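PDB 2IP2: phenazine-1-carboxylate N-methyltransferase from Pseudomonas aeruginosa, which transfers the methyl group of S-adenosyl-L-methionine to phenazine-1-carboxylate, giving 5-methylphenazine-1-carboxylate on the route to the virulence pigment pyocyanin. Local coordinates for residues R23-A28 with D97-Y102; T29-A34 with A49-D54; F106-T111 with L126-D131; R273-S278 with M283-D288. All coordinates share one frame; numbering follows the deposited sequence. Where two conformers were deposited one is given.

Contact 1: R23-A28 with D97-Y102; sequences RCVYVA and DMVLFY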
# COMPACT_ATOMS: atom_id res chain seq x y z
N ARG A 23 -3.41 -2.75 -4.93
CA ARG A 23 -3.61 -3.70 -6.07
C ARG A 23 -5.10 -3.99 -6.22
O ARG A 23 -5.57 -4.03 -7.34
CB ARG A 23 -2.80 -5.00 -5.92
CG ARG A 23 -1.26 -4.82 -5.81
CD ARG A 23 -0.75 -3.91 -6.96
NE ARG A 23 -0.71 -4.66 -8.26
CZ ARG A 23 -0.57 -4.09 -9.44
NH1 ARG A 23 -0.49 -2.79 -9.53
NH2 ARG A 23 -0.49 -4.82 -10.54
N CYS A 24 -5.82 -4.19 -5.11
CA CYS A 24 -7.28 -4.41 -5.18
C CYS A 24 -8.04 -3.23 -5.82
O CYS A 24 -8.92 -3.44 -6.65
CB CYS A 24 -7.82 -4.73 -3.80
SG CYS A 24 -7.38 -6.38 -3.26
N VAL A 25 -7.66 -1.98 -5.51
CA VAL A 25 -8.35 -0.83 -6.16
C VAL A 25 -7.96 -0.77 -7.63
O VAL A 25 -8.80 -0.49 -8.51
CB VAL A 25 -7.98 0.51 -5.36
CG1 VAL A 25 -8.41 1.77 -6.16
CG2 VAL A 25 -8.64 0.45 -4.02
N TYR A 26 -6.70 -1.10 -7.92
CA TYR A 26 -6.25 -1.10 -9.33
C TYR A 26 -7.11 -2.12 -10.14
O TYR A 26 -7.63 -1.82 -11.22
CB TYR A 26 -4.72 -1.38 -9.40
CG TYR A 26 -4.27 -1.69 -10.84
CD1 TYR A 26 -4.26 -0.68 -11.83
CD2 TYR A 26 -4.01 -3.02 -11.22
CE1 TYR A 26 -3.86 -1.01 -13.17
CE2 TYR A 26 -3.65 -3.33 -12.52
CZ TYR A 26 -3.58 -2.34 -13.48
OH TYR A 26 -3.23 -2.74 -14.75
N VAL A 27 -7.28 -3.30 -9.57
CA VAL A 27 -8.09 -4.29 -10.18
C VAL A 27 -9.52 -3.86 -10.39
O VAL A 27 -10.07 -4.02 -11.49
CB VAL A 27 -8.01 -5.62 -9.39
CG1 VAL A 27 -9.08 -6.61 -9.94
CG2 VAL A 27 -6.58 -6.27 -9.46
N ALA A 28 -10.17 -3.33 -9.37
CA ALA A 28 -11.56 -2.85 -9.53
C ALA A 28 -11.64 -1.82 -10.67
O ALA A 28 -12.63 -1.78 -11.43
CB ALA A 28 -12.05 -2.18 -8.20
N ASP A 97 -7.95 7.32 -14.60
CA ASP A 97 -6.72 7.19 -15.38
C ASP A 97 -5.47 7.29 -14.53
O ASP A 97 -4.45 6.75 -14.91
CB ASP A 97 -6.66 8.28 -16.45
CG ASP A 97 -7.74 8.05 -17.48
OD1 ASP A 97 -7.81 6.89 -17.99
OD2 ASP A 97 -8.55 8.95 -17.69
N MET A 98 -5.54 8.07 -13.46
CA MET A 98 -4.39 8.14 -12.52
C MET A 98 -4.16 6.77 -11.85
O MET A 98 -3.02 6.24 -11.83
CB MET A 98 -4.60 9.24 -11.47
CG MET A 98 -3.39 9.46 -10.56
SD MET A 98 -3.80 10.24 -9.01
CE MET A 98 -4.67 8.83 -8.28
N VAL A 99 -5.23 6.16 -11.36
CA VAL A 99 -5.12 4.80 -10.74
C VAL A 99 -4.45 3.78 -11.68
O VAL A 99 -3.57 2.99 -11.29
CB VAL A 99 -6.52 4.28 -10.27
CG1 VAL A 99 -6.48 2.77 -9.88
CG2 VAL A 99 -7.10 5.18 -9.11
N LEU A 100 -4.89 3.80 -12.94
CA LEU A 100 -4.37 2.86 -13.95
C LEU A 100 -2.89 3.09 -14.22
O LEU A 100 -2.13 2.13 -14.18
CB LEU A 100 -5.17 2.91 -15.27
CG LEU A 100 -6.64 2.42 -15.18
CD1 LEU A 100 -7.39 2.73 -16.51
CD2 LEU A 100 -6.72 0.93 -14.71
N PHE A 101 -2.49 4.35 -14.42
CA PHE A 101 -1.07 4.67 -14.70
C PHE A 101 -0.22 4.33 -13.48
O PHE A 101 0.84 3.73 -13.57
CB PHE A 101 -0.92 6.14 -15.08
CG PHE A 101 0.39 6.43 -15.76
CD1 PHE A 101 1.53 6.64 -14.99
CD2 PHE A 101 0.51 6.39 -17.13
CE1 PHE A 101 2.78 6.90 -15.58
CE2 PHE A 101 1.76 6.63 -17.76
CZ PHE A 101 2.90 6.89 -16.95
N TYR A 102 -0.76 4.62 -12.31
CA TYR A 102 0.03 4.39 -11.08
C TYR A 102 0.20 2.90 -10.81
O TYR A 102 1.25 2.44 -10.34
CB TYR A 102 -0.70 5.05 -9.95
CG TYR A 102 -0.42 6.55 -9.83
CD1 TYR A 102 -0.07 7.35 -10.93
CD2 TYR A 102 -0.50 7.15 -8.60
CE1 TYR A 102 0.22 8.74 -10.76
CE2 TYR A 102 -0.23 8.53 -8.42
CZ TYR A 102 0.11 9.30 -9.48
OH TYR A 102 0.33 10.66 -9.27

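Contact 2: T29-A34 with A49-D54; sequences TRLGLA and AAVGSD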
# COMPACT_ATOMS: atom_id res chain seq x y z
N THR A 29 -10.59 -0.98 -10.77
CA THR A 29 -10.50 0.05 -11.82
C THR A 29 -10.32 -0.55 -13.23
O THR A 29 -11.10 -0.23 -14.13
CB THR A 29 -9.45 1.16 -11.46
OG1 THR A 29 -9.80 1.66 -10.17
CG2 THR A 29 -9.51 2.36 -12.53
N ARG A 30 -9.32 -1.37 -13.43
CA ARG A 30 -9.09 -2.08 -14.70
C ARG A 30 -10.36 -2.81 -15.13
O ARG A 30 -10.69 -2.79 -16.30
CB ARG A 30 -8.08 -3.21 -14.52
CG ARG A 30 -6.63 -2.98 -14.70
CD ARG A 30 -6.14 -3.21 -16.16
NE ARG A 30 -6.16 -4.60 -16.67
CZ ARG A 30 -5.17 -5.49 -16.59
NH1 ARG A 30 -4.03 -5.24 -15.94
NH2 ARG A 30 -5.34 -6.68 -17.15
N LEU A 31 -11.04 -3.46 -14.19
CA LEU A 31 -12.27 -4.21 -14.53
C LEU A 31 -13.52 -3.33 -14.78
O LEU A 31 -14.55 -3.86 -15.26
CB LEU A 31 -12.57 -5.23 -13.45
CG LEU A 31 -11.54 -6.36 -13.35
CD1 LEU A 31 -12.08 -7.31 -12.32
CD2 LEU A 31 -11.20 -7.06 -14.71
N GLY A 32 -13.43 -2.06 -14.44
CA GLY A 32 -14.55 -1.10 -14.60
C GLY A 32 -15.74 -1.43 -13.69
O GLY A 32 -16.88 -1.10 -14.00
N LEU A 33 -15.47 -2.00 -12.53
CA LEU A 33 -16.54 -2.34 -11.55
C LEU A 33 -17.43 -1.16 -11.15
O LEU A 33 -18.64 -1.28 -11.02
CB LEU A 33 -15.94 -2.99 -10.29
CG LEU A 33 -15.18 -4.28 -10.48
CD1 LEU A 33 -14.80 -4.86 -9.08
CD2 LEU A 33 -15.97 -5.30 -11.33
N ALA A 34 -16.82 -0.01 -10.94
CA ALA A 34 -17.59 1.16 -10.60
C ALA A 34 -18.59 1.58 -11.70
O ALA A 34 -19.71 1.99 -11.37
CB ALA A 34 -16.65 2.32 -10.28
N ALA A 49 -20.01 -12.34 -14.69
CA ALA A 49 -20.32 -12.64 -16.08
C ALA A 49 -19.85 -11.48 -16.93
O ALA A 49 -19.33 -11.65 -18.05
CB ALA A 49 -21.85 -12.86 -16.28
N ALA A 50 -20.01 -10.29 -16.37
CA ALA A 50 -19.66 -9.09 -17.13
C ALA A 50 -18.13 -8.95 -17.38
O ALA A 50 -17.75 -8.42 -18.40
CB ALA A 50 -20.21 -7.88 -16.45
N VAL A 51 -17.31 -9.44 -16.46
CA VAL A 51 -15.84 -9.23 -16.57
C VAL A 51 -15.05 -10.50 -16.90
O VAL A 51 -13.85 -10.41 -17.22
CB VAL A 51 -15.28 -8.57 -15.26
CG1 VAL A 51 -15.96 -7.24 -14.99
CG2 VAL A 51 -15.45 -9.50 -14.07
N GLY A 52 -15.71 -11.66 -16.87
CA GLY A 52 -15.07 -12.97 -17.13
C GLY A 52 -14.36 -13.52 -15.88
O GLY A 52 -13.24 -13.99 -15.94
N SER A 53 -15.06 -13.47 -14.76
CA SER A 53 -14.57 -13.97 -13.51
C SER A 53 -15.61 -14.94 -12.98
O SER A 53 -16.42 -15.44 -13.73
CB SER A 53 -14.35 -12.80 -12.53
OG SER A 53 -13.74 -13.25 -11.34
N ASP A 54 -15.55 -15.25 -11.71
CA ASP A 54 -16.47 -16.19 -11.12
C ASP A 54 -17.07 -15.50 -9.90
O ASP A 54 -16.47 -14.59 -9.34
CB ASP A 54 -15.68 -17.48 -10.88
CG ASP A 54 -15.93 -18.10 -9.59
OD1 ASP A 54 -15.43 -17.59 -8.57
OD2 ASP A 54 -16.60 -19.14 -9.58

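Contact 3: F106-T111 with L126-D131; sequences FHAAWT and LAFGED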
# COMPACT_ATOMS: atom_id res chain seq x y z
N PHE A 106 3.96 3.13 -12.76
CA PHE A 106 4.60 3.42 -11.46
C PHE A 106 4.71 2.23 -10.49
O PHE A 106 5.57 2.22 -9.59
CB PHE A 106 3.97 4.60 -10.79
CG PHE A 106 4.25 5.91 -11.52
CD1 PHE A 106 5.43 6.06 -12.31
CD2 PHE A 106 3.36 6.98 -11.37
CE1 PHE A 106 5.71 7.33 -12.93
CE2 PHE A 106 3.61 8.22 -12.00
CZ PHE A 106 4.79 8.41 -12.74
N HIS A 107 3.85 1.25 -10.67
CA HIS A 107 4.05 -0.04 -9.94
C HIS A 107 5.36 -0.70 -10.41
O HIS A 107 6.16 -1.21 -9.61
CB HIS A 107 2.89 -0.99 -10.24
CG HIS A 107 3.03 -2.35 -9.61
ND1 HIS A 107 2.76 -2.59 -8.28
CD2 HIS A 107 3.43 -3.54 -10.13
CE1 HIS A 107 2.98 -3.87 -7.99
NE2 HIS A 107 3.39 -4.47 -9.10
N ALA A 108 5.58 -0.69 -11.73
CA ALA A 108 6.86 -1.15 -12.24
C ALA A 108 8.03 -0.35 -11.69
O ALA A 108 9.08 -0.92 -11.33
CB ALA A 108 6.87 -1.06 -13.77
N ALA A 109 7.86 0.96 -11.64
CA ALA A 109 8.92 1.92 -11.16
C ALA A 109 9.31 1.68 -9.72
O ALA A 109 10.50 1.91 -9.29
CB ALA A 109 8.43 3.36 -11.30
N TRP A 110 8.30 1.34 -8.93
CA TRP A 110 8.51 1.17 -7.51
C TRP A 110 8.98 -0.22 -7.13
O TRP A 110 9.24 -0.51 -5.95
CB TRP A 110 7.23 1.56 -6.74
CG TRP A 110 7.14 2.96 -6.39
CD1 TRP A 110 6.48 3.96 -7.06
CD2 TRP A 110 7.68 3.56 -5.19
NE1 TRP A 110 6.59 5.16 -6.36
CE2 TRP A 110 7.30 4.93 -5.21
CE3 TRP A 110 8.45 3.07 -4.12
CZ2 TRP A 110 7.68 5.82 -4.21
CZ3 TRP A 110 8.86 3.99 -3.11
CH2 TRP A 110 8.46 5.34 -3.18
N THR A 111 9.09 -1.11 -8.10
CA THR A 111 9.61 -2.45 -7.80
C THR A 111 11.12 -2.37 -7.42
O THR A 111 11.48 -2.80 -6.34
CB THR A 111 9.29 -3.42 -8.95
OG1 THR A 111 7.88 -3.55 -8.97
CG2 THR A 111 9.97 -4.80 -8.78
N LEU A 126 15.37 2.41 -13.87
CA LEU A 126 15.78 1.02 -13.67
C LEU A 126 14.82 0.02 -14.33
O LEU A 126 15.27 -0.93 -14.98
CB LEU A 126 16.01 0.69 -12.20
CG LEU A 126 17.19 1.46 -11.56
CD1 LEU A 126 17.12 1.17 -10.04
CD2 LEU A 126 18.57 1.03 -12.11
N ALA A 127 13.52 0.23 -14.13
CA ALA A 127 12.46 -0.66 -14.61
C ALA A 127 12.34 -0.68 -16.15
O ALA A 127 12.06 -1.72 -16.74
CB ALA A 127 11.10 -0.24 -14.05
N PHE A 128 12.49 0.48 -16.77
CA PHE A 128 12.12 0.59 -18.22
C PHE A 128 13.39 0.71 -19.09
O PHE A 128 13.34 0.59 -20.34
CB PHE A 128 11.13 1.75 -18.44
CG PHE A 128 9.73 1.43 -17.98
CD1 PHE A 128 8.83 0.80 -18.84
CD2 PHE A 128 9.31 1.76 -16.69
CE1 PHE A 128 7.54 0.45 -18.40
CE2 PHE A 128 8.06 1.42 -16.24
CZ PHE A 128 7.13 0.77 -17.09
N GLY A 129 14.52 0.96 -18.44
CA GLY A 129 15.79 1.10 -19.17
C GLY A 129 15.84 2.43 -19.92
O GLY A 129 16.56 2.55 -20.94
N GLU A 130 15.10 3.40 -19.43
CA GLU A 130 14.87 4.67 -20.13
C GLU A 130 14.32 5.72 -19.16
O GLU A 130 13.46 5.39 -18.31
CB GLU A 130 13.82 4.43 -21.23
CG GLU A 130 13.65 5.59 -22.15
CD GLU A 130 12.57 5.35 -23.23
OE1 GLU A 130 11.80 4.39 -23.15
OE2 GLU A 130 12.48 6.16 -24.17
N ASP A 131 14.76 6.97 -19.28
CA ASP A 131 14.27 7.95 -18.34
C ASP A 131 12.81 8.30 -18.62
O ASP A 131 12.34 8.18 -19.76
CB ASP A 131 15.20 9.17 -18.22
CG ASP A 131 14.97 10.17 -19.32
OD1 ASP A 131 15.66 10.06 -20.36
OD2 ASP A 131 14.13 11.08 -19.14

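Contact 4: R273-S278 with M283-D288; sequences RTISAS and MSVLWD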
# COMPACT_ATOMS: atom_id res chain seq x y z
N ARG A 273 3.83 21.54 -5.10
CA ARG A 273 3.86 20.87 -3.78
C ARG A 273 5.12 21.31 -3.03
O ARG A 273 6.19 21.22 -3.56
CB ARG A 273 3.95 19.36 -3.88
CG ARG A 273 2.80 18.70 -4.53
CD ARG A 273 2.81 17.18 -4.05
NE ARG A 273 1.56 16.66 -4.54
CZ ARG A 273 1.47 15.95 -5.64
NH1 ARG A 273 2.59 15.61 -6.26
NH2 ARG A 273 0.29 15.54 -6.04
N THR A 274 4.98 21.79 -1.81
CA THR A 274 6.19 22.07 -1.04
C THR A 274 6.13 21.28 0.28
O THR A 274 5.05 20.97 0.73
CB THR A 274 6.34 23.58 -0.69
OG1 THR A 274 5.25 23.96 0.17
CG2 THR A 274 6.32 24.44 -1.93
N ILE A 275 7.29 21.02 0.89
CA ILE A 275 7.39 20.29 2.13
C ILE A 275 7.55 21.31 3.28
O ILE A 275 8.44 22.16 3.24
CB ILE A 275 8.62 19.31 2.09
CG1 ILE A 275 8.68 18.46 0.82
CG2 ILE A 275 8.70 18.47 3.32
CD1 ILE A 275 7.52 17.47 0.64
N SER A 276 6.64 21.29 4.26
CA SER A 276 6.83 22.02 5.51
C SER A 276 8.10 21.45 6.18
O SER A 276 8.12 20.30 6.60
CB SER A 276 5.60 21.88 6.39
OG SER A 276 4.43 22.29 5.68
N ALA A 277 9.15 22.26 6.24
CA ALA A 277 10.44 21.88 6.85
C ALA A 277 10.38 21.40 8.32
O ALA A 277 11.14 20.53 8.70
CB ALA A 277 11.45 23.00 6.71
N SER A 278 9.47 21.95 9.12
CA SER A 278 9.35 21.52 10.51
C SER A 278 8.56 20.22 10.60
O SER A 278 9.17 19.16 10.68
CB SER A 278 8.81 22.61 11.45
OG SER A 278 7.65 23.24 10.91
N MET A 283 1.76 12.63 3.83
CA MET A 283 1.52 12.53 2.37
C MET A 283 2.44 13.41 1.49
O MET A 283 2.79 13.03 0.41
CB MET A 283 0.05 12.81 2.03
CG MET A 283 -0.88 11.67 2.38
SD MET A 283 -0.41 10.06 1.64
CE MET A 283 -0.36 10.45 -0.08
N SER A 284 2.86 14.58 1.96
CA SER A 284 3.75 15.45 1.16
C SER A 284 5.12 14.79 0.97
O SER A 284 5.76 14.88 -0.12
CB SER A 284 3.87 16.84 1.84
OG SER A 284 4.75 16.80 2.98
N VAL A 285 5.58 14.11 2.01
CA VAL A 285 6.87 13.48 1.96
C VAL A 285 6.82 12.18 1.13
O VAL A 285 7.77 11.87 0.42
CB VAL A 285 7.59 13.41 3.35
CG1 VAL A 285 7.94 14.85 3.78
CG2 VAL A 285 6.76 12.76 4.47
N LEU A 286 5.70 11.48 1.18
CA LEU A 286 5.50 10.33 0.29
C LEU A 286 5.55 10.80 -1.19
O LEU A 286 6.21 10.17 -2.06
CB LEU A 286 4.16 9.68 0.58
CG LEU A 286 3.83 8.40 -0.24
CD1 LEU A 286 4.93 7.41 -0.02
CD2 LEU A 286 2.55 7.82 0.27
N TRP A 287 4.83 11.88 -1.50
CA TRP A 287 4.96 12.49 -2.86
C TRP A 287 6.42 12.83 -3.22
O TRP A 287 6.87 12.65 -4.38
CB TRP A 287 4.11 13.74 -2.99
CG TRP A 287 2.63 13.47 -3.16
CD1 TRP A 287 1.62 13.84 -2.29
CD2 TRP A 287 2.00 12.75 -4.23
NE1 TRP A 287 0.40 13.40 -2.79
CE2 TRP A 287 0.61 12.75 -3.98
CE3 TRP A 287 2.48 12.15 -5.40
CZ2 TRP A 287 -0.32 12.15 -4.86
CZ3 TRP A 287 1.55 11.58 -6.30
CH2 TRP A 287 0.18 11.59 -6.02
N ASP A 288 7.18 13.31 -2.23
CA ASP A 288 8.58 13.66 -2.51
C ASP A 288 9.44 12.46 -2.92
O ASP A 288 10.22 12.56 -3.88
CB ASP A 288 9.17 14.32 -1.29
CG ASP A 288 10.67 14.65 -1.47
OD1 ASP A 288 10.95 15.54 -2.29
OD2 ASP A 288 11.54 14.04 -0.77
O HOH W 1 4.65 19.35 4.31

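Contact 1: R23-A28 with D97-Y102
Tyr26 meets Val99 and Leu100 where helix 6-30 of the dimerisation domain crosses helix 96-102, a worked example of two helices held together with no hydrogen bond between the crossing segments. The segment axes pass 9.4 Å apart, with their directions at 122°. The tight part lies along one side of the tyrosine. Because Tyr26 CG stands anti to the backbone N (chi1 168°), the CD1–CE1 flank of its ring is carried to the second helix. There CD1 lies 3.8 Å from the carbonyl O of Val99, which sits at the ring edge near its plane, and CE1 is 3.8 Å from Leu100 CD2, the two side chains crossing at about a right angle. Val99 returns the approach, its CG1 resting 3.9 Å from Tyr26 CA. Packing is slacker at Val25, whose CG1 comes no nearer than 4.3 Å to Val99 CG1, although Leu88 touches both valines. The solvent side is at Leu100, only partly buried although its CD2 packs on the ring. The Tyr26 hydroxyl is hydrogen-bonded to Glu104, just past the second helix, and to Arg30, one turn along its own. Arg23, with Tyr26 CD2 over one guanidinium face, toward the rim, bonds to Gly103 and to Trp110 and Thr111 of the second subunit. The chemistry implies a division of labour: methyl groups and ring C–H join the helices, while polar side-chain ends find partners outside the two segments, partly across the dimer.

Contact 2: T29-A34 with A49-D54
This is a small apolar contact between the turn linking helices 6-30 and 33-38 and the end of helix 44-51 in the dimerisation domain, a member of the helix-turn-helix clan, and it illustrates how glycine turns can bring helix ends together. The turn after helix 6-30 is a Schellman motif. Gly32, with positive phi, leaves the helix, and two backbone bonds reach back into its last turn, among them Gly32 N to Thr29 O at 3.0 Å. Gly32 is also the N-cap of helix 33-38, so one residue both ends a helix and precedes the next. On the other side, helix 44-51 stops at Val51, and Gly52, again with positive phi, turns the chain away; Asp54 then caps helix 55-67. Val51 is the side chain that bridges the ends. Leu36 and Ile58 also touch it, and Leu118 of the second subunit packs on it, so the contact borders the dimer interface. The valine holds CG1 anti to the carbonyl carbon (chi1 -59°), and this branch does the touching. Crossing Leu33 at about a right angle, it lies 4.1 Å from Leu33 CD2. From Leu31 it meets both backbone and side chain: Val51 CG1 is 4.2 Å from Leu31 CB and 3.7 Å from Leu31 O.

Contact 3: F106-T111 with L126-D131
Ala108 sets its methyl group against the far end of the Phe128 ring, CB lying 3.7 Å from CE2 and 3.8 Å from CZ, in an oblique approach that is neither squarely over the face nor at the edge. The ring reaches that place because Phe128 CG is anti to the carbonyl carbon (chi1 -75°), which swings the phenyl group back toward helix 105-109. Phe124 stacks on the same ring and Tyr135 also meets it, so the alanine joins an aromatic group already partly assembled. A second small residue probably helps the backbones approach. Ala127 CB stands 3.5 Å from Ala108 O and 4.2 Å from Ala109 CA, with its methyl pressed on the helix backbone, and the CA atoms of Ala109 and Ala127 are 5.6 Å apart. The general point is that side chains no larger than a methyl allow helix backbones to come close. Here it joins the ends of helices 105-109 and 123-128, in a run of short helices that also includes 113-119 and 132-138. Gly129, with positive phi, follows the end of helix 123-128, and Asp131 N-caps helix 132-138. Another side of segment 106-111 faces the second subunit. Thr111 OG1 donates a 3.0 Å hydrogen bond to His107 O, meeting the C=O at 147° and tilted 23° from the carbonyl plane. The same hydroxyl is also bonded to NE2 of His107 of the second subunit, while His107 ND1 pairs with Glu19 of that subunit.

Contact 4: R273-S278 with M283-D288
Arg273 starts with CG anti to the carbonyl carbon (chi1 -63°) and then runs extended from CG to NE, while Trp287 likewise carries CG anti to its own carbonyl carbon; together these torsions lay a guanidinium flat on an indole. The planes are only 4° apart and the centres 3.6 Å, with CZ over the face of the five-membered ring in a cation-pi contact and NH2 3.5 Å from CE2. NE bonds to Met324 O, which helps to fix the rotation of the group in the stack. Farther along the loop, Ile275 supplies the apolar part of the contact. It crosses Val285 at about a right angle, CG2 lying 3.7 Å from Val285 CG1, and its CD1 presses closely on the helix backbone, 3.2 Å from Ser284 O. A water joins the same two segments, accepting from Ser276 N at 2.8 Å and donating to Ser284 OG at 2.9 Å; the serine hydroxyl is also bonded to Ser281 O. Asp288, whose CB lies beside the isoleucine methyl, turns its carboxylate to Arg60 and Arg63 of the second subunit. Segment 273-278 follows the C-terminal end of inner strand 267-272 in the class I, Rossmann-like sheet. The C-terminal ends of the parallel strands form this fold's cofactor-binding side, consistent with the Arg273 side chain lying about 6 Å from that of Arg241, a predicted S-adenosyl-L-methionine-binding residue.

In the fold
Along the chain, contact 2 falls between the two segments of contact 1; contact 3 follows and contact 4 comes last. Contacts 1 and 2 share helix 6-30, with centres about 13 Å apart, and the backbone joins them through a probable hydrogen bond from Leu33 to Ala28. Helix 105-109 follows helix 96-102 directly, placing the centre of contact 3 about 17 Å from that of contact 1. Contact 4, in the O-methyltransferase domain, is centred about 36 Å from contact 2 but about 23 Å from contact 1, where the touch of Tyr102 on Trp287 links helix 96-102 to that domain. All four contacts also border the second subunit.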